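Local coordinates for BolA-like protein (Babesia bovis, PDB 3O2E) that is of unknown function but belongs to the BolA/IbaG family, whose members are generally associated with binding a 2Fe-2S cluster, at residues E29-S34 against S77-E82; R73-A78 against H87-K92. All coordinates share one frame; numbering follows the deposited sequence.

Interaction 1: E29-S34 against S77-E82; sequences EERLRS and SAIAAE
Arg31 on helix 25-36 reaches across in a salt bridge to Glu82, four residues past the end of helix 68-78. Its NE donates to Glu82 OE2 over 2.9 Å with an N-H...O angle of 150°, and NH2 adds a weak bond to the same oxygen. The carboxylate does not lie flat against the guanidinium: the two planes are 57° apart, and NE meets OE2 from above the carboxylate plane, 40° out of it. Both side chains are bent at their second torsion and cross roughly at a right angle.

The bend in Arg31 folds its methylenes along the helix end opposite, with CD 3.4 Å from the backbone oxygen of Ala78. NH1 of the same guanidinium is modelled on the anti side of Glu30 OE2, out of the carboxylate plane; the 2.5 Å between Arg31 NH1 and Glu30 OE2 is shorter than usual for such a bond and doubtful as a distance. One cation therefore joins two carboxylates in a three-residue network. The OE2 atoms of Glu30 and Glu82 stay 6.7 Å apart, and Arg31 would probably temper the repulsion between them.

Beneath the charges the packing is apolar. Ile79, the first residue to leave helical backbone angles, lays its CG2 3.8 Å from Arg31 CB. Leu32 CD2 comes to 4.2 Å from Ala78 CB and to 4.4 Å from Ile79 CG2. The same leucine also packs on Ala56 and Ile58 of strand 52-59, while Ile79 continues to Ile86 and Phe89. The contact thus joins two helices that lie over the three-stranded mixed sheet, an arrangement consistent with the alpha/beta fold of the BolA family.

Interaction 2: R73-A78 against H87-K92; sequences RLVNSA and HAFTMK
Val75 and Met91 reach toward each other tip to tip, and the sulfur makes the closest approach: Met91 SD lies 3.5 Å from Val75 CB. SD is also within van der Waals range of both valine methyls, so it sits against the branch point instead of touching one methyl alone. The bend at the third torsion of Met91 (chi3 84°) carries CE on toward the next helical residue, where it stops 3.5 Å from Asn76 OD1. That methyl also lies in the plane of the Phe89 ring, at its edge. Val75 CG1, placed opposite the backbone N by chi1 of 177°, approaches Phe89 CE2 at 3.8 Å; the two side chains cross at about a right angle, and the methyl meets the ring obliquely.

These residues pack the crossover helix of the beta-alpha-beta unit formed by strand 52-59, helix 68-78 and strand 86-94 against its second strand. The axes of helix 73-78 and strand 88-92 pass 10.1 Å apart, a spacing bridged by side chains meeting from both sides, and their N-to-C directions are at 135°.

At the margin, a water donates to Asn76 OD1 at 3.1 Å and, more weakly, to Phe89 O at 3.3 Å, giving helix and strand a polar link beside the apolar packing. Farther out, Val75 is backed by Leu32 and Leu36 of helix 25-36 and by Ile58, while Phe89 rests on Phe54 and Ala56. Backbone hydrogen bonds between Thr90 and both Phe54 and Ala56 fix the strand beside its parallel neighbour, strand 52-59. At the far end of the segment, His87 belongs with Ile86 to the magnesium site, and the Phe89 side chain is about 7 Å from the bound magnesium ion.

How the interactions relate
From the N terminus, helix 25-36 comes first; strands 40-45 and 52-59 follow before helix 68-78 returns the chain to it, so interaction 1 closes a loop with 42 residues between its segments. Interaction 2 closes a shorter one, with eight residues between 73-78 and 87-92. The two spans overlap in a crossed order: 73-78 begins inside the first loop, shares Ser77 and Ala78 with 77-82, and finds its partner beyond it. Helix 68-78 serves both contacts, whose centres are 9 Å apart. Leu32 CD2 meets Val75 CG1 at 3.7 Å and Ile79 CD1 meets Phe89 CD1 at 3.9 Å, making the packing continuous from helix 25-36 to strand 86-94.

Interaction 1: E29-S34 against S77-E82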
loop_
_atom_site.group_PDB
_atom_site.type_symbol
_atom_site.label_atom_id
_atom_site.label_comp_id
_atom_site.label_asym_id
_atom_site.label_seq_id
_atom_site.Cartn_x
_atom_site.Cartn_y
_atom_site.Cartn_z
ATOM N N GLU A 29 -1.288 6.431 -3.225
ATOM C CA GLU A 29 -2.179 5.794 -4.136
ATOM C C GLU A 29 -1.562 5.686 -5.531
ATOM O O GLU A 29 -1.687 4.661 -6.168
ATOM C CB GLU A 29 -3.485 6.558 -4.201
ATOM C CG GLU A 29 -4.390 6.320 -3.005
ATOM C CD GLU A 29 -5.624 7.218 -3.002
ATOM O OE1 GLU A 29 -5.587 8.319 -3.625
ATOM O OE2 GLU A 29 -6.612 6.837 -2.350
ATOM N N GLU A 30 -0.940 6.759 -6.004
ATOM C CA GLU A 30 -0.335 6.785 -7.331
ATOM C C GLU A 30 0.847 5.803 -7.436
ATOM O O GLU A 30 0.999 5.119 -8.437
ATOM C CB GLU A 30 0.022 8.246 -7.683
ATOM C CG GLU A 30 1.116 8.535 -8.738
ATOM C CD GLU A 30 1.745 9.947 -8.519
ATOM O OE1 GLU A 30 0.977 10.906 -8.260
ATOM O OE2 GLU A 30 2.997 10.099 -8.531
ATOM N N ARG A 31 1.692 5.755 -6.416
ATOM C CA ARG A 31 2.833 4.858 -6.405
ATOM C C ARG A 31 2.361 3.448 -6.421
ATOM O O ARG A 31 2.868 2.639 -7.188
ATOM C CB ARG A 31 3.678 5.047 -5.147
ATOM C CG ARG A 31 4.440 6.324 -5.064
ATOM C CD ARG A 31 5.610 6.372 -5.987
ATOM N NE ARG A 31 6.079 7.738 -5.961
ATOM C CZ ARG A 31 5.609 8.705 -6.744
ATOM N NH1 ARG A 31 4.690 8.454 -7.681
ATOM N NH2 ARG A 31 6.065 9.942 -6.596
ATOM N N LEU A 32 1.394 3.133 -5.549
ATOM C CA LEU A 32 0.867 1.751 -5.478
ATOM C C LEU A 32 0.219 1.351 -6.779
ATOM O O LEU A 32 0.424 0.231 -7.253
ATOM C CB LEU A 32 -0.128 1.571 -4.297
ATOM C CG LEU A 32 0.394 1.776 -2.885
ATOM C CD1 LEU A 32 -0.705 1.550 -1.829
ATOM C CD2 LEU A 32 1.502 0.844 -2.642
ATOM N N ARG A 33 -0.628 2.229 -7.330
ATOM C CA ARG A 33 -1.270 1.944 -8.632
ATOM C C ARG A 33 -0.260 1.765 -9.751
ATOM O O ARG A 33 -0.390 0.893 -10.602
ATOM C CB ARG A 33 -2.251 3.052 -9.022
ATOM C CG ARG A 33 -3.465 2.979 -8.165
ATOM C CD ARG A 33 -4.359 4.194 -8.264
ATOM N NE ARG A 33 -5.577 3.837 -7.529
ATOM C CZ ARG A 33 -6.362 4.650 -6.824
ATOM N NH1 ARG A 33 -6.100 5.953 -6.736
ATOM N NH2 ARG A 33 -7.448 4.116 -6.213
ATOM N N SER A 34 0.744 2.626 -9.781
ATOM C CA SER A 34 1.750 2.544 -10.820
ATOM C C SER A 34 2.496 1.190 -10.798
ATOM O O SER A 34 2.649 0.562 -11.855
ATOM C CB SER A 34 2.710 3.706 -10.703
ATOM O OG SER A 34 3.777 3.513 -11.601
ATOM N N SER A 77 8.708 -1.383 -1.718
ATOM C CA SER A 77 9.508 -0.959 -2.849
ATOM C C SER A 77 8.802 0.064 -3.781
ATOM O O SER A 77 9.460 0.873 -4.391
ATOM C CB SER A 77 10.056 -2.160 -3.607
ATOM O OG SER A 77 9.286 -2.379 -4.743
ATOM N N ALA A 78 7.480 0.002 -3.891
ATOM C CA ALA A 78 6.688 1.010 -4.609
ATOM C C ALA A 78 6.801 2.415 -4.031
ATOM O O ALA A 78 6.790 3.428 -4.762
ATOM C CB ALA A 78 5.228 0.554 -4.651
ATOM N N ILE A 79 6.953 2.490 -2.716
ATOM C CA ILE A 79 6.980 3.767 -1.996
ATOM C C ILE A 79 8.325 3.990 -1.327
ATOM O O ILE A 79 8.394 4.725 -0.304
ATOM C CB ILE A 79 5.844 3.874 -0.930
ATOM C CG1 ILE A 79 5.904 2.699 0.071
ATOM C CG2 ILE A 79 4.408 3.922 -1.549
ATOM C CD1 ILE A 79 4.986 2.874 1.301
ATOM N N ALA A 80 9.398 3.420 -1.915
ATOM C CA ALA A 80 10.758 3.495 -1.346
ATOM C C ALA A 80 11.218 4.912 -1.170
ATOM O O ALA A 80 11.766 5.227 -0.149
ATOM C CB ALA A 80 11.804 2.687 -2.196
ATOM N N ALA A 81 10.946 5.777 -2.150
ATOM C CA ALA A 81 11.386 7.168 -2.134
ATOM C C ALA A 81 10.728 7.970 -1.031
ATOM O O ALA A 81 11.332 8.858 -0.457
ATOM C CB ALA A 81 11.090 7.806 -3.485
ATOM N N GLU A 82 9.501 7.602 -0.694
ATOM C CA GLU A 82 8.660 8.326 0.275
ATOM C C GLU A 82 8.793 7.832 1.706
ATOM O O GLU A 82 8.446 8.568 2.637
ATOM C CB GLU A 82 7.195 8.219 -0.155
ATOM C CG GLU A 82 6.862 9.027 -1.398
ATOM C CD GLU A 82 7.183 8.309 -2.690
ATOM O OE1 GLU A 82 7.202 7.049 -2.734
ATOM O OE2 GLU A 82 7.435 9.022 -3.684
#

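Interaction 2: R73-A78 against H87-K92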
loop_
_atom_site.group_PDB
_atom_site.type_symbol
_atom_site.label_atom_id
_atom_site.label_comp_id
_atom_site.label_asym_id
_atom_site.label_seq_id
_atom_site.Cartn_x
_atom_site.Cartn_y
_atom_site.Cartn_z
ATOM N N ARG A 73 7.399 -6.553 1.039
ATOM C CA ARG A 73 8.537 -5.997 0.319
ATOM C C ARG A 73 8.198 -5.296 -0.981
ATOM O O ARG A 73 8.722 -4.214 -1.294
ATOM C CB ARG A 73 9.560 -7.092 0.095
ATOM C CG ARG A 73 10.194 -7.480 1.373
ATOM C CD ARG A 73 10.845 -8.801 1.279
ATOM N NE ARG A 73 11.772 -8.964 2.362
ATOM C CZ ARG A 73 12.258 -10.109 2.796
ATOM N NH1 ARG A 73 11.875 -11.257 2.268
ATOM N NH2 ARG A 73 13.137 -10.103 3.784
ATOM N N LEU A 74 7.316 -5.905 -1.756
ATOM C CA LEU A 74 6.921 -5.323 -3.016
ATOM C C LEU A 74 6.203 -3.981 -2.823
ATOM O O LEU A 74 6.405 -3.052 -3.566
ATOM C CB LEU A 74 6.028 -6.323 -3.743
ATOM C CG LEU A 74 5.726 -6.172 -5.222
ATOM C CD1 LEU A 74 6.982 -6.215 -6.056
ATOM C CD2 LEU A 74 4.774 -7.293 -5.624
ATOM N N VAL A 75 5.319 -3.910 -1.855
ATOM C CA VAL A 75 4.614 -2.658 -1.556
ATOM C C VAL A 75 5.556 -1.587 -1.073
ATOM O O VAL A 75 5.492 -0.445 -1.534
ATOM C CB VAL A 75 3.485 -2.904 -0.573
ATOM C CG1 VAL A 75 2.783 -1.592 -0.194
ATOM C CG2 VAL A 75 2.528 -3.914 -1.202
ATOM N N ASN A 76 6.483 -1.945 -0.196
ATOM C CA ASN A 76 7.450 -0.971 0.308
ATOM C C ASN A 76 8.367 -0.500 -0.785
ATOM O O ASN A 76 8.720 0.649 -0.835
ATOM C CB ASN A 76 8.277 -1.573 1.397
ATOM C CG ASN A 76 7.494 -1.849 2.629
ATOM O OD1 ASN A 76 6.487 -1.197 2.921
ATOM N ND2 ASN A 76 7.965 -2.802 3.382
ATOM N N SER A 77 8.708 -1.383 -1.718
ATOM C CA SER A 77 9.508 -0.959 -2.849
ATOM C C SER A 77 8.802 0.064 -3.781
ATOM O O SER A 77 9.460 0.873 -4.391
ATOM C CB SER A 77 10.056 -2.160 -3.607
ATOM O OG SER A 77 9.286 -2.379 -4.743
ATOM N N ALA A 78 7.480 0.002 -3.891
ATOM C CA ALA A 78 6.688 1.010 -4.609
ATOM C C ALA A 78 6.801 2.415 -4.031
ATOM O O ALA A 78 6.790 3.428 -4.762
ATOM C CB ALA A 78 5.228 0.554 -4.651
ATOM N N HIS A 87 5.703 8.116 8.838
ATOM C CA HIS A 87 5.816 7.708 10.233
ATOM C C HIS A 87 5.490 6.217 10.394
ATOM O O HIS A 87 6.233 5.441 11.072
ATOM C CB HIS A 87 4.874 8.576 11.131
ATOM C CG HIS A 87 4.617 7.985 12.480
ATOM N ND1 HIS A 87 5.601 7.860 13.438
ATOM C CD2 HIS A 87 3.494 7.452 13.020
ATOM C CE1 HIS A 87 5.087 7.293 14.510
ATOM N NE2 HIS A 87 3.813 7.030 14.284
ATOM N N ALA A 88 4.366 5.819 9.800
ATOM C CA ALA A 88 3.912 4.434 9.839
ATOM C C ALA A 88 3.178 4.070 8.562
ATOM O O ALA A 88 2.443 4.870 7.987
ATOM C CB ALA A 88 2.958 4.204 11.036
ATOM N N PHE A 89 3.349 2.823 8.148
ATOM C CA PHE A 89 2.663 2.288 7.010
ATOM C C PHE A 89 2.332 0.842 7.302
ATOM O O PHE A 89 3.219 0.041 7.661
ATOM C CB PHE A 89 3.505 2.441 5.754
ATOM C CG PHE A 89 2.745 2.118 4.493
ATOM C CD1 PHE A 89 2.064 3.097 3.807
ATOM C CD2 PHE A 89 2.722 0.808 3.994
ATOM C CE1 PHE A 89 1.348 2.804 2.635
ATOM C CE2 PHE A 89 2.036 0.513 2.826
ATOM C CZ PHE A 89 1.315 1.536 2.155
ATOM N N THR A 90 1.044 0.535 7.241
ATOM C CA THR A 90 0.552 -0.805 7.412
ATOM C C THR A 90 -0.238 -1.199 6.157
ATOM O O THR A 90 -0.682 -0.358 5.369
ATOM C CB THR A 90 -0.343 -0.963 8.638
ATOM O OG1 THR A 90 -1.529 -0.192 8.460
ATOM C CG2 THR A 90 0.364 -0.529 9.927
ATOM N N MET A 91 -0.401 -2.513 5.975
ATOM C CA MET A 91 -1.000 -3.037 4.754
ATOM C C MET A 91 -1.596 -4.434 4.931
ATOM O O MET A 91 -1.248 -5.185 5.869
ATOM C CB MET A 91 0.033 -3.026 3.624
ATOM C CG MET A 91 1.057 -4.134 3.714
ATOM S SD MET A 91 2.371 -4.022 2.548
ATOM C CE MET A 91 3.436 -2.900 3.409
ATOM N N LYS A 92 -2.543 -4.738 4.047
ATOM C CA LYS A 92 -3.083 -6.084 3.873
ATOM C C LYS A 92 -3.030 -6.352 2.367
ATOM O O LYS A 92 -3.508 -5.535 1.582
ATOM C CB LYS A 92 -4.515 -6.158 4.400
HETATM O O HOH W 1 5.916 -0.818 5.922
#